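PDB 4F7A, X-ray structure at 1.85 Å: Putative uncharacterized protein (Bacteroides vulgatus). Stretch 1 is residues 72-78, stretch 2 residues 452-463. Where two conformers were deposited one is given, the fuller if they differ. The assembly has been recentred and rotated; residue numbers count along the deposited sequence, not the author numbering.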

ATOM      1  N   ASN A  72      -1.682 -19.316  -2.298  1.00 12.68           N
ATOM      2  CA  ASN A  72      -0.893 -18.123  -2.592  1.00 13.31           C
ATOM      3  C   ASN A  72       0.482 -18.150  -1.933  1.00 14.43           C
ATOM      4  O   ASN A  72       1.454 -17.694  -2.529  1.00 13.46           O
ATOM      5  CB  ASN A  72      -1.631 -16.844  -2.177  1.00 13.67           C
ATOM      6  CG  ASN A  72      -2.616 -16.362  -3.222  1.00 14.19           C
ATOM      7  OD1 ASN A  72      -2.946 -17.092  -4.145  1.00 12.59           O
ATOM      8  ND2 ASN A  72      -3.105 -15.115  -3.068  1.00 14.29           N
ATOM      9  N   THR A  73       0.549 -18.665  -0.703  1.00 13.61           N
ATOM     10  CA  THR A  73       1.795 -18.652   0.037  1.00 12.81           C
ATOM     11  C   THR A  73       2.927 -19.378  -0.700  1.00 13.54           C
ATOM     12  O   THR A  73       4.090 -18.972  -0.591  1.00 14.93           O
ATOM     13  CB  THR A  73       1.609 -19.183   1.492  1.00 15.80           C
ATOM     14  OG1 THR A  73       2.785 -18.880   2.261  1.00 15.10           O
ATOM     15  CG2 THR A  73       1.307 -20.699   1.537  1.00 11.48           C
ATOM     16  N   VAL A  74       2.588 -20.432  -1.443  1.00 11.71           N
ATOM     17  CA  VAL A  74       3.579 -21.191  -2.251  1.00 13.63           C
ATOM     18  C   VAL A  74       3.491 -20.820  -3.727  1.00 14.63           C
ATOM     19  O   VAL A  74       3.939 -21.562  -4.612  1.00 15.06           O
ATOM     20  CB  VAL A  74       3.453 -22.719  -2.074  1.00 13.93           C
ATOM     21  CG1 VAL A  74       3.875 -23.153  -0.685  1.00 13.02           C
ATOM     22  CG2 VAL A  74       1.989 -23.242  -2.426  1.00 12.39           C
ATOM     23  N   TYR A  75       2.957 -19.635  -3.999  1.00 13.30           N
ATOM     24  CA  TYR A  75       2.857 -19.117  -5.359  1.00 13.29           C
ATOM     25  C   TYR A  75       1.985 -19.978  -6.288  1.00 15.69           C
ATOM     26  O   TYR A  75       2.142 -19.898  -7.507  1.00 15.22           O
ATOM     27  CB  TYR A  75       4.232 -18.892  -6.015  1.00 13.15           C
ATOM     28  CG  TYR A  75       5.101 -17.770  -5.470  1.00 13.31           C
ATOM     29  CD1 TYR A  75       4.577 -16.710  -4.717  1.00 13.29           C
ATOM     30  CD2 TYR A  75       6.450 -17.751  -5.751  1.00 13.65           C
ATOM     31  CE1 TYR A  75       5.391 -15.678  -4.267  1.00 15.67           C
ATOM     32  CE2 TYR A  75       7.271 -16.726  -5.295  1.00  9.98           C
ATOM     33  CZ  TYR A  75       6.743 -15.703  -4.560  1.00 12.92           C
ATOM     34  OH  TYR A  75       7.585 -14.711  -4.137  1.00 11.60           O
ATOM     35  N   ALA A  76       1.095 -20.798  -5.724  1.00 15.77           N
ATOM     36  CA  ALA A  76       0.056 -21.478  -6.514  1.00 17.82           C
ATOM     37  C   ALA A  76      -1.162 -20.563  -6.423  1.00 16.79           C
ATOM     38  O   ALA A  76      -2.032 -20.727  -5.581  1.00 16.15           O
ATOM     39  CB  ALA A  76      -0.234 -22.872  -5.957  1.00 18.19           C
ATOM     40  N   LEU A  77      -1.176 -19.535  -7.257  1.00 16.44           N
ATOM     41  CA  LEU A  77      -2.078 -18.428  -7.020  1.00 17.40           C
ATOM     42  C   LEU A  77      -3.530 -18.867  -7.217  1.00 19.12           C
ATOM     43  O   LEU A  77      -3.863 -19.500  -8.204  1.00 18.61           O
ATOM     44  CB  LEU A  77      -1.749 -17.249  -7.932  1.00 16.90           C
ATOM     45  CG  LEU A  77      -0.360 -16.617  -7.775  1.00 13.99           C
ATOM     46  CD1 LEU A  77      -0.233 -15.406  -8.645  1.00 15.36           C
ATOM     47  CD2 LEU A  77      -0.085 -16.200  -6.316  1.00 15.52           C
ATOM     48  N   GLU A  78      -4.368 -18.524  -6.241  1.00 17.77           N
ATOM     49  CA  GLU A  78      -5.780 -18.836  -6.248  1.00 17.66           C
ATOM     50  C   GLU A  78      -6.553 -17.743  -7.017  1.00 17.45           C
ATOM     51  O   GLU A  78      -6.622 -16.583  -6.589  1.00 17.11           O
ATOM     52  CB  GLU A  78      -6.273 -18.958  -4.809  1.00 15.46           C
ATOM     53  CG  GLU A  78      -7.693 -19.465  -4.647  1.00 19.94           C
ATOM     54  CD  GLU A  78      -7.886 -20.903  -5.098  1.00 33.50           C
ATOM     55  OE1 GLU A  78      -6.895 -21.664  -5.234  1.00 31.21           O
ATOM     56  OE2 GLU A  78      -9.054 -21.263  -5.323  1.00 36.98           O
ATOM     57  N   LYS A 452      12.592 -15.351   0.849  1.00 13.65           N
ATOM     58  CA  LYS A 452      11.981 -16.042  -0.305  1.00 13.82           C
ATOM     59  C   LYS A 452      11.099 -17.215   0.101  1.00 13.89           C
ATOM     60  O   LYS A 452      11.309 -17.816   1.138  1.00 13.94           O
ATOM     61  CB  LYS A 452      13.052 -16.600  -1.238  1.00 13.79           C
ATOM     62  CG  LYS A 452      14.258 -15.688  -1.528  1.00 15.55           C
ATOM     63  CD  LYS A 452      13.913 -14.354  -2.146  1.00 15.01           C
ATOM     64  CE  LYS A 452      15.186 -13.611  -2.598  1.00 18.07           C
ATOM     65  NZ  LYS A 452      14.916 -12.311  -3.257  1.00 16.38           N
ATOM     66  N   VAL A 453      10.131 -17.563  -0.750  1.00 13.53           N
ATOM     67  CA  VAL A 453       9.257 -18.684  -0.473  1.00 14.21           C
ATOM     68  C   VAL A 453      10.073 -19.962  -0.320  1.00 15.19           C
ATOM     69  O   VAL A 453      11.058 -20.156  -1.008  1.00 13.20           O
ATOM     70  CB  VAL A 453       8.121 -18.868  -1.542  1.00 14.20           C
ATOM     71  CG1 VAL A 453       7.238 -17.623  -1.588  1.00 15.13           C
ATOM     72  CG2 VAL A 453       8.691 -19.244  -2.931  1.00 12.10           C
ATOM     73  N   GLN A 454       9.687 -20.820   0.616  1.00 15.45           N
ATOM     74  CA  GLN A 454      10.440 -22.061   0.842  1.00 16.09           C
ATOM     75  C   GLN A 454      10.113 -23.086  -0.231  1.00 17.15           C
ATOM     76  O   GLN A 454      10.988 -23.852  -0.654  1.00 15.73           O
ATOM     77  CB  GLN A 454      10.127 -22.612   2.232  1.00 15.35           C
ATOM     78  CG  GLN A 454      10.393 -21.581   3.330  1.00 15.16           C
ATOM     79  CD  GLN A 454      10.796 -22.207   4.637  1.00 15.59           C
ATOM     80  OE1 GLN A 454      10.595 -23.408   4.852  1.00 15.24           O
ATOM     81  NE2 GLN A 454      11.360 -21.398   5.526  1.00 15.96           N
ATOM     82  N   THR A 455       8.850 -23.086  -0.665  1.00 17.16           N
ATOM     83  CA  THR A 455       8.346 -23.955  -1.734  1.00 16.46           C
ATOM     84  C   THR A 455       7.646 -23.092  -2.786  1.00 16.90           C
ATOM     85  O   THR A 455       6.823 -22.226  -2.448  1.00 17.25           O
ATOM     86  CB  THR A 455       7.366 -25.000  -1.184  1.00 18.61           C
ATOM     87  OG1 THR A 455       8.071 -25.909  -0.310  1.00 19.34           O
ATOM     88  CG2 THR A 455       6.658 -25.784  -2.322  1.00 16.32           C
ATOM     89  N   ASN A 456       7.974 -23.337  -4.049  1.00 14.27           N
ATOM     90  CA  ASN A 456       7.464 -22.553  -5.180  1.00 13.82           C
ATOM     91  C   ASN A 456       6.674 -23.484  -6.087  1.00 16.02           C
ATOM     92  O   ASN A 456       7.247 -24.211  -6.870  1.00 16.12           O
ATOM     93  CB  ASN A 456       8.625 -21.882  -5.920  1.00 13.13           C
ATOM     94  CG  ASN A 456       8.171 -20.994  -7.072  1.00 13.90           C
ATOM     95  OD1 ASN A 456       7.097 -21.194  -7.636  1.00 15.66           O
ATOM     96  ND2 ASN A 456       9.027 -20.049  -7.470  1.00 10.64           N
ATOM     97  N   ASN A 457       5.346 -23.469  -5.942  1.00 15.43           N
ATOM     98  CA  ASN A 457       4.467 -24.321  -6.740  1.00 17.17           C
ATOM     99  C   ASN A 457       3.783 -23.536  -7.853  1.00 17.60           C
ATOM    100  O   ASN A 457       2.640 -23.843  -8.227  1.00 19.20           O
ATOM    101  CB  ASN A 457       3.428 -25.007  -5.834  1.00 16.62           C
ATOM    102  CG  ASN A 457       4.032 -26.162  -5.018  1.00 20.34           C
ATOM    103  OD1 ASN A 457       5.153 -26.593  -5.286  1.00 20.87           O
ATOM    104  ND2 ASN A 457       3.286 -26.663  -4.033  1.00 16.05           N
ATOM    105  N   SER A 458       4.502 -22.579  -8.430  1.00 15.47           N
ATOM    106  CA  SER A 458       3.949 -21.729  -9.491  1.00 16.77           C
ATOM    107  C   SER A 458       4.051 -22.347 -10.893  1.00 19.07           C
ATOM    108  O   SER A 458       3.753 -21.674 -11.883  1.00 19.27           O
ATOM    109  CB  SER A 458       4.681 -20.390  -9.491  1.00 18.07           C
ATOM    110  OG  SER A 458       5.957 -20.540 -10.079  1.00 14.75           O
ATOM    111  N   ASN A 459       4.505 -23.596 -10.975  1.00 21.66           N
ATOM    112  CA  ASN A 459       4.673 -24.269 -12.269  0.50 23.74           C
ATOM    113  C   ASN A 459       5.621 -23.489 -13.184  1.00 24.68           C
ATOM    114  O   ASN A 459       5.404 -23.410 -14.392  1.00 24.92           O
ATOM    115  CB  ASN A 459       3.305 -24.474 -12.953  0.50 24.60           C
ATOM    116  CG  ASN A 459       3.353 -25.517 -14.060  0.50 27.89           C
ATOM    117  OD1 ASN A 459       4.159 -26.450 -14.010  0.50 23.31           O
ATOM    118  ND2 ASN A 459       2.481 -25.363 -15.064  0.50 25.32           N
ATOM    119  N   GLY A 460       6.674 -22.905 -12.596  1.00 23.02           N
ATOM    120  CA  GLY A 460       7.653 -22.132 -13.354  1.00 22.06           C
ATOM    121  C   GLY A 460       7.239 -20.709 -13.753  1.00 21.58           C
ATOM    122  O   GLY A 460       8.022 -20.012 -14.405  1.00 21.78           O
ATOM    123  N   THR A 461       6.051 -20.249 -13.338  1.00 19.25           N
ATOM    124  CA  THR A 461       5.548 -18.922 -13.759  1.00 18.39           C
ATOM    125  C   THR A 461       6.100 -17.773 -12.910  1.00 18.61           C
ATOM    126  O   THR A 461       6.175 -16.640 -13.378  1.00 19.03           O
ATOM    127  CB  THR A 461       4.012 -18.864 -13.781  1.00 17.02           C
ATOM    128  OG1 THR A 461       3.507 -19.100 -12.461  1.00 19.75           O
ATOM    129  CG2 THR A 461       3.427 -19.916 -14.779  1.00 20.53           C
ATOM    130  N   ILE A 462       6.519 -18.086 -11.683  1.00 16.04           N
ATOM    131  CA  ILE A 462       7.162 -17.130 -10.784  1.00 14.50           C
ATOM    132  C   ILE A 462       8.523 -17.674 -10.317  1.00 13.51           C
ATOM    133  O   ILE A 462       8.630 -18.844  -9.922  1.00 16.35           O
ATOM    134  CB  ILE A 462       6.299 -16.866  -9.549  1.00 14.86           C
ATOM    135  CG1 ILE A 462       4.879 -16.458  -9.977  1.00 15.26           C
ATOM    136  CG2 ILE A 462       6.949 -15.769  -8.675  1.00 12.61           C
ATOM    137  CD1 ILE A 462       3.892 -16.221  -8.847  1.00 12.55           C
ATOM    138  N   ASP A 463       9.539 -16.822 -10.363  1.00 14.62           N
ATOM    139  CA  ASP A 463      10.903 -17.169  -9.957  1.00 14.69           C
ATOM    140  C   ASP A 463      11.062 -16.924  -8.453  1.00 14.58           C
ATOM    141  O   ASP A 463      10.696 -15.861  -7.937  1.00 15.97           O
ATOM    142  CB  ASP A 463      11.922 -16.332 -10.739  1.00 15.91           C
ATOM    143  CG  ASP A 463      13.364 -16.698 -10.412  1.00 18.59           C
ATOM    144  OD1 ASP A 463      13.816 -17.786 -10.877  1.00 20.47           O
ATOM    145  OD2 ASP A 463      14.042 -15.908  -9.710  1.00 17.29           O
TER
HETATM  146  O   HOH W   1      10.176 -15.900  -3.184  1.00 14.24           O

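The striking feature of this contact is how little bonding carries it: two mostly irregular segments, at least 378 residues apart in sequence where they touch, share a single direct hydrogen bond, and Tyr75 makes the largest single contribution to the buried surface. Tyr75 sits at positive phi (62°/21°), points its CA-to-CB bond toward the other stretch and gives up 126 Å² to it.

Its ring is held between two aliphatic groups. Val453 CG1 lies over one face, 3.8 Å from the Tyr75 ring centroid and 19° off the normal, a CH-pi arrangement; Ile462 CG2 covers the opposite face, 3.5 Å from Tyr75 CE2. Methyl groups suit both faces because they fit closely against the flat ring without demanding polar partners. At the edge, Asn456 ND2 comes within 3.9 Å of Tyr75 CD2. The phenol end stays polar: one water lies 3.0 Å from Tyr75 OH and accepts from Val453 N at 2.9 Å, linking the ring's hydroxyl to the opposing backbone.

The direct bond runs from Asn457 N to Val74 O, 2.7 Å and 159°, short and nearly straight. Around it the backbones come close, with the CA atoms of Val74 and Asn456 5.1 Å apart and those of Ala76 and Ser458 4.9 Å apart. Thr455 O is buried without a conventional partner; Val74 CA approaches it at 3.4 Å in a CA-H...O contact.

Stretch 2 shapes its own surface. Asn456 reaches across the loop, accepting from Ser458 N at its OD1 (3.0 Å) and donating from ND2 to Ile462 O (2.8 Å), while Ile462 N donates to Ser458 OG (3.0 Å). The type I' turn from Ser458 to Thr461 is closed by Thr461 N donating to Ser458 O (3.1 Å). Here side-chain polar groups mostly order stretch 2 internally, while a sandwiched ring, one backbone bond and one water join the stretches.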